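Local atomic coordinates of putative alpha-N-acetylgalactosaminidase (Bacillus halodurans C-125, PDB entry 3CC1), a protein that probably hydrolyses terminal alpha-linked N-acetylgalactosamine residues from glycoconjugates, as a putative glycoside hydrolase of the alpha-galactosidase family. Residues A70-D75 with P119-Y124; Q396-W401 with M426-P431; D242-W247 with G290-R295; L172-G177 with R211-S216. All blocks are in the same frame, centred on the assembly; numbering follows the deposited sequence.

Interaction 1: A70-D75 with P119-Y124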
# COMPACT_ATOMS: atom_id res chain seq x y z
N ALA A 70 27.36 40.11 -5.33
CA ALA A 70 26.10 39.88 -6.08
C ALA A 70 26.34 38.68 -6.99
O ALA A 70 26.62 38.86 -8.16
CB ALA A 70 25.76 41.09 -6.93
N PRO A 71 26.28 37.47 -6.45
CA PRO A 71 26.88 36.33 -7.16
C PRO A 71 26.09 35.79 -8.36
O PRO A 71 26.71 35.21 -9.28
CB PRO A 71 27.03 35.28 -6.07
CG PRO A 71 26.12 35.67 -5.01
CD PRO A 71 26.05 37.18 -5.03
N LEU A 72 24.77 35.97 -8.38
CA LEU A 72 23.98 35.57 -9.57
C LEU A 72 24.04 36.69 -10.62
O LEU A 72 24.04 37.90 -10.29
CB LEU A 72 22.52 35.24 -9.25
CG LEU A 72 22.22 34.18 -8.20
CD1 LEU A 72 20.68 33.90 -8.17
CD2 LEU A 72 23.01 32.94 -8.41
N CYS A 73 24.12 36.28 -11.88
CA CYS A 73 24.12 37.24 -12.98
C CYS A 73 22.72 37.76 -13.13
O CYS A 73 21.79 37.00 -13.27
CB CYS A 73 24.54 36.57 -14.28
SG CYS A 73 26.20 35.96 -14.21
N MSE A 74 22.57 39.07 -13.04
CA MSE A 74 21.24 39.64 -12.93
C MSE A 74 21.28 41.07 -13.45
O MSE A 74 22.23 41.78 -13.20
CB MSE A 74 20.83 39.66 -11.44
CG MSE A 74 19.31 39.82 -11.20
SE MSE A 74 18.96 39.91 -9.27
CE MSE A 74 19.62 41.65 -8.81
N ASP A 75 20.21 41.50 -14.13
CA ASP A 75 20.11 42.87 -14.58
C ASP A 75 19.59 43.79 -13.50
O ASP A 75 19.34 43.37 -12.37
CB ASP A 75 19.36 43.00 -15.92
CG ASP A 75 17.86 42.86 -15.81
OD1 ASP A 75 17.30 42.95 -14.70
OD2 ASP A 75 17.21 42.72 -16.90
N PRO A 119 14.57 36.79 -7.62
CA PRO A 119 15.75 36.38 -6.91
C PRO A 119 15.88 37.03 -5.55
O PRO A 119 15.54 38.17 -5.37
CB PRO A 119 16.89 36.85 -7.83
CG PRO A 119 16.28 36.84 -9.20
CD PRO A 119 14.89 37.34 -8.97
N ARG A 120 16.41 36.29 -4.59
CA ARG A 120 16.62 36.88 -3.29
C ARG A 120 17.58 38.07 -3.41
O ARG A 120 17.53 39.01 -2.63
CB ARG A 120 17.22 35.81 -2.36
CG ARG A 120 16.27 34.65 -2.09
CD ARG A 120 16.79 33.90 -0.87
NE ARG A 120 16.05 32.67 -0.69
CZ ARG A 120 16.25 31.84 0.32
NH1 ARG A 120 17.12 32.15 1.26
NH2 ARG A 120 15.60 30.71 0.38
N GLN A 121 18.48 37.96 -4.36
CA GLN A 121 19.48 38.97 -4.66
C GLN A 121 18.82 40.30 -5.11
O GLN A 121 19.30 41.38 -4.76
CB GLN A 121 20.41 38.45 -5.74
CG GLN A 121 21.58 39.37 -6.04
CD GLN A 121 22.57 38.69 -7.00
OE1 GLN A 121 23.09 37.63 -6.71
NE2 GLN A 121 22.82 39.32 -8.13
N ALA A 122 17.71 40.19 -5.85
CA ALA A 122 16.90 41.35 -6.22
C ALA A 122 16.26 41.96 -4.98
O ALA A 122 16.16 43.17 -4.85
CB ALA A 122 15.84 40.96 -7.27
N VAL A 123 15.84 41.12 -4.06
CA VAL A 123 15.17 41.62 -2.85
C VAL A 123 16.21 42.37 -2.02
O VAL A 123 15.98 43.48 -1.56
CB VAL A 123 14.43 40.49 -2.09
CG1 VAL A 123 13.94 41.00 -0.76
CG2 VAL A 123 13.27 39.93 -2.95
N TYR A 124 17.40 41.77 -1.87
CA TYR A 124 18.52 42.40 -1.17
C TYR A 124 18.83 43.77 -1.75
O TYR A 124 18.97 44.73 -1.02
CB TYR A 124 19.78 41.53 -1.28
CG TYR A 124 21.09 42.20 -0.86
CD1 TYR A 124 21.32 42.59 0.45
CD2 TYR A 124 22.11 42.38 -1.78
CE1 TYR A 124 22.53 43.17 0.81
CE2 TYR A 124 23.30 42.96 -1.44
CZ TYR A 124 23.51 43.35 -0.14
OH TYR A 124 24.73 43.92 0.17

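Interaction 2: Q396-W401 with M426-P431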
# COMPACT_ATOMS: atom_id res chain seq x y z
N GLN A 396 -4.02 -8.75 -36.97
CA GLN A 396 -2.59 -9.09 -37.12
C GLN A 396 -1.80 -8.38 -36.00
O GLN A 396 -2.06 -7.22 -35.71
CB GLN A 396 -2.07 -8.63 -38.52
CG GLN A 396 -2.17 -9.69 -39.68
CD GLN A 396 -2.30 -9.13 -41.10
OE1 GLN A 396 -3.12 -9.63 -41.89
NE2 GLN A 396 -1.48 -8.15 -41.46
N LEU A 397 -0.88 -9.08 -35.34
CA LEU A 397 -0.07 -8.47 -34.27
C LEU A 397 1.36 -8.30 -34.71
O LEU A 397 1.97 -9.25 -35.23
CB LEU A 397 -0.08 -9.30 -32.97
CG LEU A 397 -1.38 -9.62 -32.24
CD1 LEU A 397 -1.09 -10.38 -30.95
CD2 LEU A 397 -2.14 -8.34 -31.93
N PHE A 398 1.89 -7.10 -34.50
CA PHE A 398 3.29 -6.76 -34.83
C PHE A 398 4.00 -6.23 -33.62
O PHE A 398 3.40 -5.56 -32.77
CB PHE A 398 3.38 -5.70 -35.92
CG PHE A 398 2.76 -6.09 -37.21
CD1 PHE A 398 1.39 -5.96 -37.41
CD2 PHE A 398 3.53 -6.57 -38.23
CE1 PHE A 398 0.80 -6.30 -38.61
CE2 PHE A 398 2.93 -6.94 -39.45
CZ PHE A 398 1.58 -6.80 -39.62
N ASN A 399 5.28 -6.58 -33.55
CA ASN A 399 6.23 -6.05 -32.57
C ASN A 399 6.74 -4.72 -33.10
O ASN A 399 7.42 -4.67 -34.12
CB ASN A 399 7.39 -7.04 -32.41
CG ASN A 399 8.48 -6.55 -31.44
OD1 ASN A 399 8.72 -5.38 -31.27
ND2 ASN A 399 9.17 -7.50 -30.83
N VAL A 400 6.38 -3.64 -32.45
CA VAL A 400 6.65 -2.29 -33.02
C VAL A 400 8.15 -2.00 -33.05
O VAL A 400 8.67 -1.49 -34.03
CB VAL A 400 5.90 -1.17 -32.27
CG1 VAL A 400 6.36 0.23 -32.81
CG2 VAL A 400 4.38 -1.35 -32.40
N TRP A 401 8.87 -2.39 -31.99
CA TRP A 401 10.29 -2.08 -31.92
C TRP A 401 11.08 -2.78 -33.00
O TRP A 401 11.97 -2.21 -33.60
CB TRP A 401 10.87 -2.38 -30.56
CG TRP A 401 10.58 -1.29 -29.59
CD1 TRP A 401 9.71 -1.32 -28.56
CD2 TRP A 401 11.20 -0.02 -29.56
NE1 TRP A 401 9.74 -0.13 -27.88
CE2 TRP A 401 10.66 0.69 -28.46
CE3 TRP A 401 12.17 0.60 -30.35
CZ2 TRP A 401 11.04 1.99 -28.15
CZ3 TRP A 401 12.55 1.91 -30.02
CH2 TRP A 401 11.99 2.57 -28.93
N MSE A 426 5.79 -3.78 -27.07
CA MSE A 426 4.83 -2.88 -27.71
C MSE A 426 4.26 -3.52 -28.98
O MSE A 426 5.00 -3.87 -29.91
CB MSE A 426 5.49 -1.54 -28.01
CG MSE A 426 4.57 -0.54 -28.67
SE MSE A 426 3.22 0.15 -27.48
CE MSE A 426 4.19 1.67 -26.71
N LEU A 427 2.94 -3.73 -28.97
CA LEU A 427 2.25 -4.37 -30.08
C LEU A 427 1.46 -3.35 -30.89
O LEU A 427 0.88 -2.40 -30.35
CB LEU A 427 1.30 -5.46 -29.60
CG LEU A 427 1.82 -6.57 -28.67
CD1 LEU A 427 0.69 -7.25 -27.97
CD2 LEU A 427 2.62 -7.58 -29.48
N LYS A 428 1.49 -3.56 -32.20
CA LYS A 428 0.51 -2.94 -33.11
C LYS A 428 -0.50 -3.98 -33.52
O LYS A 428 -0.13 -5.09 -33.93
CB LYS A 428 1.17 -2.37 -34.36
CG LYS A 428 0.17 -1.72 -35.34
CD LYS A 428 0.85 -0.89 -36.40
CE LYS A 428 1.34 -1.69 -37.58
NZ LYS A 428 2.04 -0.78 -38.57
N LEU A 429 -1.77 -3.62 -33.40
CA LEU A 429 -2.86 -4.48 -33.79
C LEU A 429 -3.45 -3.89 -35.04
O LEU A 429 -4.04 -2.80 -34.98
CB LEU A 429 -3.94 -4.51 -32.70
CG LEU A 429 -3.71 -5.24 -31.39
CD1 LEU A 429 -2.44 -4.82 -30.76
CD2 LEU A 429 -4.86 -5.01 -30.43
N SER A 430 -3.30 -4.55 -36.18
CA SER A 430 -3.95 -4.04 -37.38
C SER A 430 -5.03 -4.98 -37.87
O SER A 430 -5.05 -6.15 -37.53
CB SER A 430 -2.95 -3.66 -38.50
OG SER A 430 -1.97 -4.65 -38.71
N PRO A 431 -5.96 -4.44 -38.66
CA PRO A 431 -7.03 -5.24 -39.16
C PRO A 431 -6.53 -6.44 -39.93
O PRO A 431 -5.52 -6.38 -40.64
CB PRO A 431 -7.81 -4.29 -40.07
CG PRO A 431 -7.13 -2.99 -40.05
CD PRO A 431 -5.94 -3.07 -39.18
O HOH W 1 8.09 -4.22 -29.06

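Interaction 3: D242-W247 with G290-R295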
# COMPACT_ATOMS: atom_id res chain seq x y z
N ASP A 242 13.37 13.04 -8.57
CA ASP A 242 13.45 13.16 -9.99
C ASP A 242 13.79 11.82 -10.62
O ASP A 242 14.52 10.98 -10.04
CB ASP A 242 14.47 14.22 -10.38
CG ASP A 242 13.95 15.63 -10.13
OD1 ASP A 242 12.86 15.98 -10.67
OD2 ASP A 242 14.62 16.36 -9.38
N PHE A 243 13.28 11.65 -11.83
CA PHE A 243 13.50 10.46 -12.58
C PHE A 243 14.93 10.37 -13.02
O PHE A 243 15.52 11.33 -13.56
CB PHE A 243 12.50 10.31 -13.73
CG PHE A 243 12.59 8.98 -14.38
CD1 PHE A 243 12.12 7.85 -13.72
CD2 PHE A 243 13.20 8.82 -15.61
CE1 PHE A 243 12.23 6.62 -14.29
CE2 PHE A 243 13.31 7.59 -16.17
CZ PHE A 243 12.84 6.46 -15.50
N TRP A 244 15.48 9.18 -12.77
CA TRP A 244 16.84 8.80 -13.15
C TRP A 244 16.92 7.32 -13.56
O TRP A 244 15.94 6.56 -13.46
CB TRP A 244 17.83 9.07 -11.99
CG TRP A 244 18.36 10.44 -11.89
CD1 TRP A 244 18.00 11.40 -10.99
CD2 TRP A 244 19.37 11.03 -12.71
NE1 TRP A 244 18.73 12.54 -11.19
CE2 TRP A 244 19.57 12.34 -12.25
CE3 TRP A 244 20.12 10.57 -13.80
CZ2 TRP A 244 20.49 13.21 -12.83
CZ3 TRP A 244 21.02 11.42 -14.37
CH2 TRP A 244 21.22 12.73 -13.86
N ASP A 245 18.12 6.92 -13.98
CA ASP A 245 18.44 5.52 -14.39
C ASP A 245 18.58 4.57 -13.18
O ASP A 245 19.67 4.06 -12.86
CB ASP A 245 19.70 5.47 -15.29
CG ASP A 245 20.92 6.13 -14.68
OD1 ASP A 245 20.79 7.19 -14.00
OD2 ASP A 245 22.01 5.61 -14.90
N ASP A 246 17.47 4.41 -12.48
CA ASP A 246 17.38 3.39 -11.43
C ASP A 246 16.05 2.69 -11.53
O ASP A 246 15.01 3.33 -11.68
CB ASP A 246 17.54 3.98 -10.04
CG ASP A 246 17.66 2.89 -8.96
OD1 ASP A 246 16.60 2.46 -8.43
OD2 ASP A 246 18.81 2.49 -8.62
N TRP A 247 16.10 1.37 -11.50
CA TRP A 247 14.88 0.59 -11.68
C TRP A 247 13.81 0.94 -10.65
O TRP A 247 12.62 0.92 -10.95
CB TRP A 247 15.15 -0.91 -11.63
CG TRP A 247 13.88 -1.71 -11.65
CD1 TRP A 247 13.38 -2.46 -10.65
CD2 TRP A 247 12.95 -1.82 -12.74
NE1 TRP A 247 12.20 -3.04 -11.05
CE2 TRP A 247 11.90 -2.65 -12.32
CE3 TRP A 247 12.90 -1.28 -14.02
CZ2 TRP A 247 10.82 -2.98 -13.14
CZ3 TRP A 247 11.81 -1.63 -14.84
CH2 TRP A 247 10.80 -2.45 -14.39
N GLY A 290 28.14 8.29 -11.08
CA GLY A 290 28.96 9.34 -11.64
C GLY A 290 28.93 9.34 -13.16
O GLY A 290 27.95 8.96 -13.79
N ASP A 291 30.02 9.81 -13.75
CA ASP A 291 30.14 9.86 -15.19
C ASP A 291 29.98 8.45 -15.74
O ASP A 291 30.76 7.55 -15.42
CB ASP A 291 31.48 10.47 -15.56
CG ASP A 291 31.61 10.76 -17.05
OD1 ASP A 291 30.95 10.13 -17.86
OD2 ASP A 291 32.41 11.65 -17.41
N ARG A 292 28.96 8.23 -16.56
CA ARG A 292 28.52 6.88 -16.87
C ARG A 292 27.68 6.76 -18.12
O ARG A 292 27.14 7.75 -18.62
CB ARG A 292 27.71 6.32 -15.71
CG ARG A 292 26.29 6.87 -15.56
CD ARG A 292 25.68 6.51 -14.21
NE ARG A 292 24.34 7.10 -14.01
CZ ARG A 292 24.12 8.33 -13.54
NH1 ARG A 292 25.14 9.10 -13.24
NH2 ARG A 292 22.89 8.78 -13.37
N TRP A 293 27.61 5.53 -18.60
CA TRP A 293 26.56 5.07 -19.46
C TRP A 293 25.35 4.75 -18.58
O TRP A 293 25.49 4.32 -17.44
CB TRP A 293 26.95 3.81 -20.22
CG TRP A 293 26.19 3.64 -21.44
CD1 TRP A 293 25.17 2.73 -21.69
CD2 TRP A 293 26.37 4.39 -22.63
NE1 TRP A 293 24.72 2.89 -22.99
CE2 TRP A 293 25.44 3.90 -23.58
CE3 TRP A 293 27.22 5.41 -22.99
CZ2 TRP A 293 25.35 4.44 -24.87
CZ3 TRP A 293 27.15 5.93 -24.28
CH2 TRP A 293 26.22 5.46 -25.18
N THR A 294 24.16 4.97 -19.13
CA THR A 294 22.93 4.68 -18.40
C THR A 294 22.96 3.34 -17.71
O THR A 294 23.42 2.37 -18.25
CB THR A 294 21.68 4.79 -19.29
OG1 THR A 294 20.53 4.54 -18.48
CG2 THR A 294 21.71 3.81 -20.44
N ARG A 295 22.48 3.31 -16.48
CA ARG A 295 22.46 2.09 -15.70
C ARG A 295 21.31 1.19 -16.13
O ARG A 295 21.29 0.04 -15.75
CB ARG A 295 22.35 2.40 -14.20
CG ARG A 295 23.58 3.07 -13.63
CD ARG A 295 23.25 3.74 -12.31
NE ARG A 295 23.33 2.78 -11.22
CZ ARG A 295 22.28 2.24 -10.59
NH1 ARG A 295 21.01 2.54 -10.90
NH2 ARG A 295 22.52 1.38 -9.63

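Interaction 4: L172-G177 with R211-S216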
# COMPACT_ATOMS: atom_id res chain seq x y z
N LEU A 172 11.79 39.72 -21.60
CA LEU A 172 13.20 39.41 -21.75
C LEU A 172 13.42 38.11 -22.55
O LEU A 172 14.23 38.04 -23.48
CB LEU A 172 13.88 39.33 -20.38
CG LEU A 172 15.40 39.18 -20.36
CD1 LEU A 172 16.11 40.30 -21.19
CD2 LEU A 172 15.84 39.16 -18.89
N TYR A 173 12.67 37.08 -22.19
CA TYR A 173 12.79 35.79 -22.83
C TYR A 173 12.36 35.90 -24.31
O TYR A 173 12.96 35.27 -25.18
CB TYR A 173 12.02 34.69 -22.08
CG TYR A 173 12.40 34.56 -20.62
CD1 TYR A 173 13.67 34.92 -20.19
CD2 TYR A 173 11.50 34.10 -19.67
CE1 TYR A 173 14.03 34.84 -18.85
CE2 TYR A 173 11.84 34.04 -18.31
CZ TYR A 173 13.10 34.39 -17.91
OH TYR A 173 13.50 34.30 -16.60
N ALA A 174 11.33 36.69 -24.58
CA ALA A 174 10.89 36.92 -25.97
C ALA A 174 12.00 37.61 -26.76
O ALA A 174 12.27 37.28 -27.91
CB ALA A 174 9.59 37.71 -26.03
N GLN A 175 12.63 38.58 -26.10
CA GLN A 175 13.75 39.32 -26.65
C GLN A 175 14.84 38.34 -27.06
O GLN A 175 15.37 38.41 -28.16
CB GLN A 175 14.29 40.30 -25.60
CG GLN A 175 15.37 41.24 -26.11
CD GLN A 175 15.98 42.08 -25.00
OE1 GLN A 175 17.20 42.04 -24.78
NE2 GLN A 175 15.15 42.85 -24.31
N TRP A 176 15.10 37.39 -26.16
CA TRP A 176 16.15 36.38 -26.38
C TRP A 176 15.77 35.29 -27.40
O TRP A 176 16.57 34.43 -27.72
CB TRP A 176 16.53 35.68 -25.08
CG TRP A 176 17.18 36.53 -24.08
CD1 TRP A 176 17.81 37.71 -24.31
CD2 TRP A 176 17.36 36.24 -22.69
NE1 TRP A 176 18.32 38.20 -23.13
CE2 TRP A 176 18.06 37.31 -22.13
CE3 TRP A 176 16.98 35.17 -21.88
CZ2 TRP A 176 18.38 37.36 -20.77
CZ3 TRP A 176 17.29 35.21 -20.56
CH2 TRP A 176 17.98 36.31 -20.01
N GLY A 177 14.55 35.34 -27.92
CA GLY A 177 14.10 34.32 -28.87
C GLY A 177 13.81 32.95 -28.29
O GLY A 177 13.92 31.93 -28.99
N ARG A 211 5.57 36.95 -28.18
CA ARG A 211 6.25 35.90 -28.95
C ARG A 211 5.64 34.54 -28.64
O ARG A 211 5.48 34.19 -27.48
CB ARG A 211 7.75 35.86 -28.60
CG ARG A 211 8.48 34.73 -29.26
CD ARG A 211 9.93 34.64 -28.84
NE ARG A 211 10.58 33.57 -29.58
CZ ARG A 211 11.04 33.69 -30.82
NH1 ARG A 211 10.95 34.85 -31.44
NH2 ARG A 211 11.61 32.68 -31.46
N PRO A 212 5.29 33.76 -29.67
CA PRO A 212 4.78 32.42 -29.39
C PRO A 212 5.78 31.62 -28.58
O PRO A 212 6.96 31.54 -28.94
CB PRO A 212 4.60 31.80 -30.77
CG PRO A 212 4.52 32.98 -31.70
CD PRO A 212 5.39 34.03 -31.11
N MSE A 213 5.28 31.02 -27.52
CA MSE A 213 6.12 30.43 -26.51
C MSE A 213 5.36 29.40 -25.68
O MSE A 213 4.28 29.67 -25.16
CB MSE A 213 6.69 31.56 -25.62
CG MSE A 213 8.00 31.21 -24.93
SE MSE A 213 8.66 32.54 -23.68
CE MSE A 213 9.01 33.92 -24.96
N VAL A 214 5.93 28.21 -25.54
CA VAL A 214 5.29 27.14 -24.80
C VAL A 214 5.63 27.27 -23.31
O VAL A 214 6.77 27.55 -22.94
CB VAL A 214 5.69 25.75 -25.33
CG1 VAL A 214 5.13 24.63 -24.39
CG2 VAL A 214 5.21 25.59 -26.75
N LEU A 215 4.61 27.14 -22.47
CA LEU A 215 4.77 27.15 -21.04
C LEU A 215 4.56 25.75 -20.51
O LEU A 215 3.55 25.11 -20.75
CB LEU A 215 3.76 28.08 -20.37
CG LEU A 215 3.90 28.16 -18.83
CD1 LEU A 215 5.28 28.70 -18.48
CD2 LEU A 215 2.75 29.00 -18.25
N SER A 216 5.52 25.29 -19.74
CA SER A 216 5.41 24.01 -19.09
C SER A 216 5.52 24.22 -17.59
O SER A 216 6.43 24.91 -17.12
CB SER A 216 6.53 23.13 -19.60
OG SER A 216 6.51 21.90 -18.95
O HOH W 2 10.28 37.68 -30.69

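Interaction 1: A70-D75 with P119-Y124
Gln121 reaches from the first turn of helix 120-125 into the loop 70-75 and lays its amide against the backbone between Ala70 and Leu72. CG is anti to the backbone N (chi1 -174°) and the chain runs extended beyond it, so the flat end group reaches the Leu72 backbone. There it works as a two-point clamp on Leu72. The backbone N of Leu72 donates to OE1 of Gln121 over 2.9 Å, and NE2 of Gln121 donates back to the O of Leu72, also over 2.9 Å. Both bonds lie on carbonyl lone pairs, and the Leu72 oxygen sits only 14° out of the Gln121 amide plane. Two opposed bonds would restrain rotation of the amide. CD of Pro71 passes OE1 of Gln121 at 3.4 Å, while CB of Ala70 comes to 3.6 Å from NE2 of Gln121, so the polar tip is flanked by apolar atoms.

Closer to the start of the helix, selenomethionine Met74 is bent at chi3 (72°). SE of Met74 meets CB of Ala122 at 3.9 Å and CB of Pro119, the N-cap residue, at 4.0 Å. Phe69 of a second subunit also packs on Pro71 and Gln121. The arrangement is a glutamine side-chain amide pairing with the N-H and C=O of one residue, joining helix 120-125 to the loop after strand 49-52 in what is probably the TIM-barrel domain of the alpha-galactosidase family.

Interaction 2: Q396-W401 with M426-P431
The Phe398 ring meets its neighbours across the strands at its edge: the O of Lys428 lies in the ring plane, and OG of Ser430 approaches CE1 of Phe398 to 3.2 Å, also near that plane. Over a face, the ammonium of Lys428 is distant, NZ standing 5.7 Å from the Phe398 ring centroid, at most a weak cation-pi attraction; NZ hydrogen-bonds a bound polyethylene glycol, probably from the crystallisation liquor. Past the C-terminal end of strand 396-399, the edge of the Trp401 indole has water 1 in its plane, while its NE1 bonds Asn306. The same water donates to OD1 of Asn399 and accepts from the N of Met426.

Backbone bonds hold the two strands antiparallel. Gln396 with Ser430 and Phe398 with Lys428 are hydrogen-bonded pairs, each linked by two N-H...O bonds; the shortest is Lys428 N to Phe398 O, 2.8 Å. A further bond from Val400 N to Met426 O, 2.9 Å and almost straight at 179°, continues the pairing just beyond strand 396-399. On the face bearing Leu397 and Leu429, these two side chains lie side by side, CD2 of Leu397 touching CG of Leu429 at 3.5 Å. Val400 sets CG2 3.8 Å from CG of selenomethionine Met426, beside Ile337 of helix 335-343. Lys428, Phe398 and Ser430 line the glycol site on the opposite face of this antiparallel sheet, part of the C-terminal beta-sandwich domain of the alpha-galactosidase family.

Interaction 3: D242-W247 with G290-R295
An inverse gamma turn centred on Asp245, just ahead of helix 247-262, carries a carboxylate that is gripped by residues of the segment 290-295. CG of Asp245 takes the crowded position between the backbone N and the carbonyl carbon (chi1 55°), which aims the carboxylate at Arg292. The two groups meet tip to tip and nearly coplanar, their planes 14° apart. Arg292 binds side-on: NH2 of Arg292 donates to OD1 of Asp245 at 2.7 Å, and NE to OD2 at 2.9 Å. Both oxygens use their syn lone pairs and both bonds are close to straight, the former at 178°. The remaining nitrogen, NH1 of Arg292, turns back within its own segment to the O of Gly290, so all three guanidinium nitrogens are engaged. NH2 of Arg292 also sits 3.3 Å from CE3 of Trp244, whose indole NE1 bonds Asp286.

Arg292 belongs to the short two-stranded antiparallel sheet formed with strand 279-280, so the bidentate salt bridge ties this hairpin-like excursion of the probable TIM-barrel domain to the start of helix 247-262. The anti lone pair of OD2 of Asp245 accepts a third bond, from the backbone N of Arg295 at 2.8 Å. Three donors on a buried carboxylate would be expected to favour its ionised form. Arg295 then bends at chi3 and turns its guanidinium edge to the turn, NH1 of Arg295 donating to a lone pair of Asp245 O at 2.8 Å. NH1 of Arg295 also reaches OD2 of Asp246 at 3.2 Å, a looser salt bridge met from above the carboxylate plane. Asp246 is the N-cap of the helix, and its OD1 bonds Ser248.

Interaction 4: L172-G177 with R211-S216
Apolar contact comes from two side chains of the segment 211-216 converging on Ala174, near the end of helix 162-175. CB of Arg211 lies 3.7 Å from CB of Ala174. Selenomethionine Met213, with CG anti to the backbone N and the chain bent at chi3 (-66°), brings CE to 4.0 Å from CB of Ala174, and to 4.2 Å from CB of Tyr173.

Face contact is made by the guanidinium of Arg211. Its chain is extended from CG to NE, then turns at chi4 (81°), so that the flat group lies over Gly177: the Gly177 CA stands 3.6 Å above the plane, over its centre. Gly177 ends the helix in a Schellman motif, its positive phi (73°) being one that favours glycine.

A water-mediated link also joins the segments. Water 2, in the guanidinium plane, accepts from NH1 of Arg211 at 3.0 Å and donates a weak bond to the O of Ala174. The charge itself is matched by Asp179, which bridges NH2, while NE bonds the O of Val178. The polar edges of the arginine thus hold it to Asp179 and Val178 while one face meets Gly177 at the helix C-terminus, whose carbonyl-rich end would probably favour the cation.

In the fold
Interactions 1, 3 and 4 belong to the parallel-sheet, barrel-type part of the chain, while interaction 2 lies in the C-terminal sandwich, about 55 Å from interaction 1 between centres. None is wholly core: each mixes buried with partly exposed residues, and interaction 3 includes exposed ones. Interactions 1 and 4 come within about 4 Å at their nearest atoms without touching. Both join a helix end to another segment, the first a helix start held by an amide, the second a helix finish met by the face of a guanidinium. Interaction 3 relies on charge between a loop and a short strand with the loop after it, whereas interaction 2 relies on regular backbone pairing between neighbouring strands. Selenomethionines supply apolar contact in interactions 1, 2 and 4.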